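Local atomic coordinates of putative transcriptional regulator (MarR/EmrR family) (Acinetobacter sp. ADP1, PDB entry 3NRV), a protein that probably binds DNA and regulates transcription, as expected for a dimeric member of the MarR/EmrR family of winged-helix regulators. Residues Ala31-Trp43 with Leu107-Glu119. Numbering follows the deposited sequence.
Sequences AYTQKFGIGMTEW and LYEVASDFAIERE
Phe-114 pushes its ring into a hole between Ala-31, Tyr-32, Lys-35 and Phe-36. Its edge meets the face of Tyr-32 in a T-shaped pair, planes at 85° and centroids 5.2 Å apart. Lys-35 CD sits over one face of Phe-114, 3.6 Å from the ring centroid, as a CH-pi contact, while Arg-118 CD lies above the other, toward its rim, and Ala-31 CB meets the ring edge. Phe-114 reaches this hole because its CG stands anti to the backbone N (chi1 -176°). Phe-36 in turn directs its edge at the Phe-114 face, in an offset edge-to-face arrangement. It is itself a knob in the hole formed by Leu-107, Val-110, Ala-111 and Phe-114, with Ala-111 CB 3.8 Å from the Phe-36 ring centroid, almost on the ring normal.

One turn into the next helix, Trp-43 fills a third hole, among Tyr-108, Ala-111, Ser-112 and Ala-115. Its six-membered ring spans the two alanines, with CZ3 3.5 Å from Ala-111 CB and CZ2 3.5 Å from Ala-115 CB. Trp-43 CH2 reaches Tyr-108, whose ring is nearly parallel but slid well aside. Tyr-32 is held between Phe-114 and Trp-43, one on each face.

Further out, Arg-118 NH2 is hydrogen-bonded to Ser-28 OG, and at the N-cap of helix 40-51 Gly-39 N donates to Glu-42 OE1, 2.8 Å away. Through the three aromatic knobs helix 102-122 packs on the 13-36/40-51 corner, joining dimerisation helices to the winged helix-turn-helix domain, as in MarR-family proteins.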
ATOM      1  N   ALA C  31       5.222   9.885   8.937  1.00 26.55           N
ATOM      2  CA  ALA C  31       6.214   9.462   9.923  1.00 28.59           C
ATOM      3  C   ALA C  31       7.612   9.382   9.324  1.00 31.85           C
ATOM      4  O   ALA C  31       8.556   9.977   9.857  1.00 27.29           O
ATOM      5  CB  ALA C  31       5.817   8.132  10.557  1.00 25.90           C
ATOM      6  N   TYR C  32       7.747   8.654   8.215  1.00 25.43           N
ATOM      7  CA  TYR C  32       9.050   8.507   7.568  1.00 26.11           C
ATOM      8  C   TYR C  32       9.564   9.816   7.030  1.00 29.05           C
ATOM      9  O   TYR C  32      10.768  10.082   7.074  1.00 26.83           O
ATOM     10  CB  TYR C  32       9.014   7.444   6.452  1.00 26.19           C
ATOM     11  CG  TYR C  32       9.017   6.052   7.040  1.00 24.74           C
ATOM     12  CD1 TYR C  32       7.839   5.345   7.213  1.00 23.69           C
ATOM     13  CD2 TYR C  32      10.203   5.465   7.466  1.00 25.28           C
ATOM     14  CE1 TYR C  32       7.846   4.066   7.780  1.00 24.40           C
ATOM     15  CE2 TYR C  32      10.220   4.196   8.038  1.00 23.52           C
ATOM     16  CZ  TYR C  32       9.046   3.511   8.197  1.00 26.08           C
ATOM     17  OH  TYR C  32       9.063   2.266   8.779  1.00 25.82           O
ATOM     18  N   THR C  33       8.665  10.636   6.509  1.00 25.82           N
ATOM     19  CA  THR C  33       9.102  11.917   5.964  1.00 31.09           C
ATOM     20  C   THR C  33       9.663  12.812   7.064  1.00 32.47           C
ATOM     21  O   THR C  33      10.711  13.427   6.895  1.00 32.16           O
ATOM     22  CB  THR C  33       7.986  12.648   5.206  1.00 29.07           C
ATOM     23  OG1 THR C  33       7.717  11.952   3.981  1.00 30.77           O
ATOM     24  CG2 THR C  33       8.433  14.072   4.860  1.00 32.80           C
ATOM     25  N   GLN C  34       8.977  12.856   8.198  1.00 33.00           N
ATOM     26  CA  GLN C  34       9.395  13.727   9.298  1.00 34.17           C
ATOM     27  C   GLN C  34      10.628  13.204  10.017  1.00 39.76           C
ATOM     28  O   GLN C  34      11.438  13.982  10.522  1.00 35.71           O
ATOM     29  CB  GLN C  34       8.246  13.919  10.294  1.00 38.45           C
ATOM     30  CG  GLN C  34       7.133  14.796   9.726  1.00 47.47           C
ATOM     31  CD  GLN C  34       6.062  15.134  10.746  1.00 67.99           C
ATOM     32  OE1 GLN C  34       5.945  14.478  11.782  1.00 66.71           O
ATOM     33  NE2 GLN C  34       5.265  16.162  10.448  1.00 64.17           N
ATOM     34  N   LYS C  35      10.771  11.885  10.073  1.00 29.71           N
ATOM     35  CA  LYS C  35      11.850  11.296  10.830  1.00 31.22           C
ATOM     36  C   LYS C  35      13.109  11.067   9.998  1.00 37.11           C
ATOM     37  O   LYS C  35      14.221  11.187  10.512  1.00 33.99           O
ATOM     38  CB  LYS C  35      11.389   9.993  11.468  1.00 35.66           C
ATOM     39  CG  LYS C  35      12.300   9.478  12.540  1.00 43.96           C
ATOM     40  CD  LYS C  35      11.523   8.623  13.519  1.00 46.12           C
ATOM     41  CE  LYS C  35      12.195   8.582  14.887  1.00 66.89           C
ATOM     42  NZ  LYS C  35      12.170   9.912  15.573  1.00 57.90           N
ATOM     43  N   PHE C  36      12.945  10.755   8.714  1.00 29.26           N
ATOM     44  CA  PHE C  36      14.071  10.275   7.910  1.00 29.27           C
ATOM     45  C   PHE C  36      14.191  10.990   6.602  1.00 30.96           C
ATOM     46  O   PHE C  36      15.108  10.723   5.836  1.00 33.42           O
ATOM     47  CB  PHE C  36      13.982   8.746   7.659  1.00 26.13           C
ATOM     48  CG  PHE C  36      14.178   7.950   8.899  1.00 30.15           C
ATOM     49  CD1 PHE C  36      15.439   7.844   9.464  1.00 26.31           C
ATOM     50  CD2 PHE C  36      13.106   7.368   9.545  1.00 28.27           C
ATOM     51  CE1 PHE C  36      15.628   7.155  10.630  1.00 27.33           C
ATOM     52  CE2 PHE C  36      13.285   6.687  10.720  1.00 29.23           C
ATOM     53  CZ  PHE C  36      14.555   6.574  11.267  1.00 30.14           C
ATOM     54  N   GLY C  37      13.249  11.876   6.323  1.00 29.20           N
ATOM     55  CA  GLY C  37      13.287  12.614   5.080  1.00 27.71           C
ATOM     56  C   GLY C  37      13.006  11.808   3.822  1.00 36.10           C
ATOM     57  O   GLY C  37      13.388  12.228   2.737  1.00 31.04           O
ATOM     58  N   ILE C  38      12.342  10.658   3.951  1.00 26.85           N
ATOM     59  CA  ILE C  38      11.944   9.884   2.766  1.00 30.63           C
ATOM     60  C   ILE C  38      10.461   9.547   2.871  1.00 26.74           C
ATOM     61  O   ILE C  38       9.912   9.534   3.962  1.00 29.31           O
ATOM     62  CB  ILE C  38      12.746   8.564   2.662  1.00 34.09           C
ATOM     63  CG1 ILE C  38      12.614   7.770   3.967  1.00 30.29           C
ATOM     64  CG2 ILE C  38      14.206   8.848   2.389  1.00 32.20           C
ATOM     65  CD1 ILE C  38      13.128   6.345   3.883  1.00 31.42           C
ATOM     66  N   GLY C  39       9.810   9.282   1.749  1.00 26.13           N
ATOM     67  CA  GLY C  39       8.414   8.870   1.774  1.00 27.59           C
ATOM     68  C   GLY C  39       8.249   7.394   2.101  1.00 27.25           C
ATOM     69  O   GLY C  39       9.231   6.640   2.155  1.00 26.09           O
HETATM   70  N   MSE C  40       7.005   6.975   2.325  1.00 25.41           N
HETATM   71  CA  MSE C  40       6.698   5.583   2.661  1.00 25.11           C
HETATM   72  C   MSE C  40       7.104   4.650   1.516  1.00 22.91           C
HETATM   73  O   MSE C  40       7.642   3.560   1.722  1.00 24.58           O
HETATM   74  CB  MSE C  40       5.180   5.459   2.954  1.00 26.08           C
HETATM   75  CG  MSE C  40       4.635   4.004   3.015  1.00 32.72           C
HETATM   76 SE   MSE C  40       5.666   3.097   4.447  0.80 43.46          SE
HETATM   77  CE  MSE C  40       4.421   1.673   4.924  1.00 36.60           C
ATOM     78  N   THR C  41       6.847   5.075   0.290  1.00 23.92           N
ATOM     79  CA  THR C  41       7.169   4.219  -0.849  1.00 25.44           C
ATOM     80  C   THR C  41       8.679   4.068  -1.041  1.00 25.61           C
ATOM     81  O   THR C  41       9.176   2.979  -1.341  1.00 24.64           O
ATOM     82  CB  THR C  41       6.466   4.693  -2.128  1.00 28.56           C
ATOM     83  OG1 THR C  41       5.047   4.577  -1.934  1.00 27.43           O
ATOM     84  CG2 THR C  41       6.895   3.836  -3.321  1.00 26.31           C
ATOM     85  N   GLU C  42       9.417   5.152  -0.842  1.00 25.29           N
ATOM     86  CA  GLU C  42      10.879   5.050  -0.789  1.00 22.91           C
ATOM     87  C   GLU C  42      11.331   4.022   0.251  1.00 21.82           C
ATOM     88  O   GLU C  42      12.184   3.167  -0.038  1.00 25.37           O
ATOM     89  CB  GLU C  42      11.496   6.430  -0.514  1.00 22.69           C
ATOM     90  CG  GLU C  42      11.361   7.323  -1.750  1.00 26.20           C
ATOM     91  CD  GLU C  42      11.802   8.757  -1.528  1.00 33.90           C
ATOM     92  OE1 GLU C  42      11.526   9.324  -0.461  1.00 34.03           O
ATOM     93  OE2 GLU C  42      12.422   9.320  -2.442  1.00 39.70           O
ATOM     94  N   TRP C  43      10.776   4.120   1.457  1.00 22.17           N
ATOM     95  CA  TRP C  43      11.094   3.166   2.532  1.00 24.03           C
ATOM     96  C   TRP C  43      10.766   1.711   2.134  1.00 24.99           C
ATOM     97  O   TRP C  43      11.561   0.809   2.355  1.00 22.75           O
ATOM     98  CB  TRP C  43      10.384   3.530   3.862  1.00 25.42           C
ATOM     99  CG  TRP C  43      10.458   2.384   4.801  1.00 22.82           C
ATOM    100  CD1 TRP C  43       9.440   1.566   5.204  1.00 27.07           C
ATOM    101  CD2 TRP C  43      11.659   1.843   5.367  1.00 24.27           C
ATOM    102  NE1 TRP C  43       9.937   0.565   6.019  1.00 25.48           N
ATOM    103  CE2 TRP C  43      11.287   0.712   6.128  1.00 26.13           C
ATOM    104  CE3 TRP C  43      13.001   2.218   5.313  1.00 28.31           C
ATOM    105  CZ2 TRP C  43      12.220  -0.038   6.838  1.00 28.84           C
ATOM    106  CZ3 TRP C  43      13.924   1.466   6.022  1.00 30.84           C
ATOM    107  CH2 TRP C  43      13.526   0.353   6.770  1.00 24.93           C
ATOM    108  N   LEU C 107      20.952   4.189   5.935  1.00 24.85           N
ATOM    109  CA  LEU C 107      19.554   4.581   6.122  1.00 24.20           C
ATOM    110  C   LEU C 107      18.739   3.375   6.594  1.00 25.78           C
ATOM    111  O   LEU C 107      17.990   3.446   7.585  1.00 25.83           O
ATOM    112  CB  LEU C 107      18.982   5.162   4.826  1.00 29.61           C
ATOM    113  CG  LEU C 107      17.490   5.522   4.853  1.00 31.71           C
ATOM    114  CD1 LEU C 107      17.184   6.467   6.024  1.00 30.28           C
ATOM    115  CD2 LEU C 107      17.070   6.139   3.533  1.00 35.74           C
ATOM    116  N   TYR C 108      18.917   2.242   5.920  1.00 24.15           N
ATOM    117  CA  TYR C 108      18.165   1.057   6.304  1.00 26.43           C
ATOM    118  C   TYR C 108      18.465   0.671   7.748  1.00 28.70           C
ATOM    119  O   TYR C 108      17.571   0.324   8.522  1.00 25.98           O
ATOM    120  CB  TYR C 108      18.455  -0.126   5.373  1.00 26.41           C
ATOM    121  CG  TYR C 108      17.713  -1.354   5.813  1.00 27.74           C
ATOM    122  CD1 TYR C 108      16.371  -1.533   5.498  1.00 23.96           C
ATOM    123  CD2 TYR C 108      18.347  -2.321   6.593  1.00 28.92           C
ATOM    124  CE1 TYR C 108      15.675  -2.657   5.940  1.00 27.41           C
ATOM    125  CE2 TYR C 108      17.669  -3.444   7.033  1.00 33.54           C
ATOM    126  CZ  TYR C 108      16.341  -3.612   6.703  1.00 32.92           C
ATOM    127  OH  TYR C 108      15.692  -4.737   7.147  1.00 35.47           O
ATOM    128  N   GLU C 109      19.748   0.722   8.092  1.00 26.71           N
ATOM    129  CA  GLU C 109      20.216   0.379   9.424  1.00 29.65           C
ATOM    130  C   GLU C 109      19.482   1.229  10.457  1.00 30.05           C
ATOM    131  O   GLU C 109      18.928   0.697  11.409  1.00 35.86           O
ATOM    132  CB  GLU C 109      21.730   0.613   9.507  1.00 35.16           C
ATOM    133  CG  GLU C 109      22.365   0.309  10.865  1.00 45.72           C
ATOM    134  CD  GLU C 109      23.856   0.673  10.901  1.00 57.35           C
ATOM    135  OE1 GLU C 109      24.417   1.083   9.850  1.00 56.60           O
ATOM    136  OE2 GLU C 109      24.469   0.554  11.981  1.00 61.06           O
ATOM    137  N   VAL C 110      19.446   2.544  10.257  1.00 27.44           N
ATOM    138  CA  VAL C 110      18.776   3.403  11.229  1.00 30.33           C
ATOM    139  C   VAL C 110      17.238   3.408  11.147  1.00 31.45           C
ATOM    140  O   VAL C 110      16.573   3.518  12.173  1.00 35.81           O
ATOM    141  CB  VAL C 110      19.354   4.861  11.257  1.00 31.66           C
ATOM    142  CG1 VAL C 110      20.861   4.838  11.558  1.00 27.68           C
ATOM    143  CG2 VAL C 110      19.064   5.611   9.956  1.00 24.54           C
ATOM    144  N   ALA C 111      16.664   3.299   9.951  1.00 29.31           N
ATOM    145  CA  ALA C 111      15.203   3.383   9.824  1.00 26.43           C
ATOM    146  C   ALA C 111      14.508   2.058  10.135  1.00 35.01           C
ATOM    147  O   ALA C 111      13.314   2.042  10.444  1.00 29.37           O
ATOM    148  CB  ALA C 111      14.792   3.875   8.432  1.00 26.70           C
ATOM    149  N   SER C 112      15.237   0.946  10.047  1.00 31.95           N
ATOM    150  CA  SER C 112      14.601  -0.350  10.280  1.00 28.95           C
ATOM    151  C   SER C 112      14.120  -0.471  11.732  1.00 31.89           C
ATOM    152  O   SER C 112      13.090  -1.077  12.000  1.00 28.49           O
ATOM    153  CB  SER C 112      15.520  -1.513   9.879  1.00 35.32           C
ATOM    154  OG  SER C 112      16.761  -1.444  10.543  1.00 31.54           O
ATOM    155  N   ASP C 113      14.836   0.149  12.668  1.00 34.11           N
ATOM    156  CA  ASP C 113      14.392   0.146  14.067  1.00 32.45           C
ATOM    157  C   ASP C 113      13.015   0.791  14.234  1.00 27.94           C
ATOM    158  O   ASP C 113      12.172   0.319  14.995  1.00 30.89           O
ATOM    159  CB  ASP C 113      15.395   0.891  14.933  1.00 42.82           C
ATOM    160  CG  ASP C 113      16.788   0.332  14.806  1.00 48.70           C
ATOM    161  OD1 ASP C 113      16.924  -0.903  14.868  1.00 45.40           O
ATOM    162  OD2 ASP C 113      17.739   1.122  14.638  1.00 49.42           O
ATOM    163  N   PHE C 114      12.812   1.878  13.511  1.00 31.03           N
ATOM    164  CA  PHE C 114      11.553   2.596  13.502  1.00 29.08           C
ATOM    165  C   PHE C 114      10.449   1.738  12.869  1.00 30.12           C
ATOM    166  O   PHE C 114       9.335   1.676  13.387  1.00 28.29           O
ATOM    167  CB  PHE C 114      11.772   3.895  12.746  1.00 29.99           C
ATOM    168  CG  PHE C 114      10.586   4.819  12.718  1.00 28.80           C
ATOM    169  CD1 PHE C 114      10.149   5.459  13.870  1.00 32.49           C
ATOM    170  CD2 PHE C 114       9.956   5.107  11.519  1.00 29.75           C
ATOM    171  CE1 PHE C 114       9.074   6.354  13.827  1.00 37.83           C
ATOM    172  CE2 PHE C 114       8.884   6.008  11.470  1.00 33.62           C
ATOM    173  CZ  PHE C 114       8.445   6.627  12.630  1.00 32.95           C
ATOM    174  N   ALA C 115      10.767   1.058  11.766  1.00 25.91           N
ATOM    175  CA  ALA C 115       9.823   0.146  11.118  1.00 28.41           C
ATOM    176  C   ALA C 115       9.406  -0.972  12.082  1.00 26.29           C
ATOM    177  O   ALA C 115       8.234  -1.354  12.163  1.00 23.70           O
ATOM    178  CB  ALA C 115      10.450  -0.453   9.845  1.00 25.62           C
ATOM    179  N   ILE C 116      10.378  -1.491  12.816  1.00 24.35           N
ATOM    180  CA  ILE C 116      10.126  -2.576  13.750  1.00 25.85           C
ATOM    181  C   ILE C 116       9.217  -2.119  14.885  1.00 25.40           C
ATOM    182  O   ILE C 116       8.285  -2.831  15.264  1.00 29.96           O
ATOM    183  CB  ILE C 116      11.463  -3.156  14.285  1.00 30.55           C
ATOM    184  CG1 ILE C 116      12.123  -4.004  13.197  1.00 30.77           C
ATOM    185  CG2 ILE C 116      11.242  -4.013  15.529  1.00 30.75           C
ATOM    186  CD1 ILE C 116      13.623  -4.163  13.396  1.00 40.77           C
ATOM    187  N   GLU C 117       9.464  -0.921  15.399  1.00 28.04           N
ATOM    188  CA  GLU C 117       8.604  -0.364  16.438  1.00 28.62           C
ATOM    189  C   GLU C 117       7.173  -0.110  15.967  1.00 28.52           C
ATOM    190  O   GLU C 117       6.224  -0.385  16.697  1.00 27.12           O
ATOM    191  CB  GLU C 117       9.231   0.881  17.081  1.00 36.49           C
ATOM    192  CG  GLU C 117      10.366   0.519  18.034  0.27 35.78           C
ATOM    193  CD  GLU C 117      10.009  -0.653  18.949  0.28 40.05           C
ATOM    194  OE1 GLU C 117       9.112  -0.491  19.808  0.46 41.10           O
ATOM    195  OE2 GLU C 117      10.623  -1.738  18.812  0.52 41.09           O
ATOM    196  N   ARG C 118       7.011   0.388  14.743  1.00 27.20           N
ATOM    197  CA  ARG C 118       5.673   0.618  14.207  1.00 25.01           C
ATOM    198  C   ARG C 118       4.886  -0.684  14.009  1.00 25.65           C
ATOM    199  O   ARG C 118       3.669  -0.715  14.199  1.00 29.49           O
ATOM    200  CB  ARG C 118       5.736   1.441  12.908  1.00 26.97           C
ATOM    201  CG  ARG C 118       6.231   2.895  13.138  1.00 29.05           C
ATOM    202  CD  ARG C 118       6.320   3.690  11.844  1.00 28.60           C
ATOM    203  NE  ARG C 118       5.010   3.855  11.207  1.00 29.71           N
ATOM    204  CZ  ARG C 118       4.116   4.775  11.571  1.00 33.49           C
ATOM    205  NH1 ARG C 118       4.383   5.596  12.576  1.00 34.96           N
ATOM    206  NH2 ARG C 118       2.948   4.863  10.953  1.00 28.16           N
ATOM    207  N   GLU C 119       5.583  -1.755  13.625  1.00 26.85           N
ATOM    208  CA  GLU C 119       4.953  -3.054  13.394  1.00 26.95           C
ATOM    209  C   GLU C 119       4.525  -3.641  14.735  1.00 27.80           C
ATOM    210  O   GLU C 119       3.425  -4.183  14.875  1.00 27.87           O
ATOM    211  CB  GLU C 119       5.938  -3.996  12.675  1.00 23.83           C
ATOM    212  CG  GLU C 119       5.604  -5.483  12.724  1.00 29.13           C
ATOM    213  CD  GLU C 119       4.569  -5.903  11.676  1.00 31.98           C
ATOM    214  OE1 GLU C 119       4.103  -5.035  10.895  1.00 28.19           O
ATOM    215  OE2 GLU C 119       4.212  -7.106  11.644  1.00 31.53           O
TER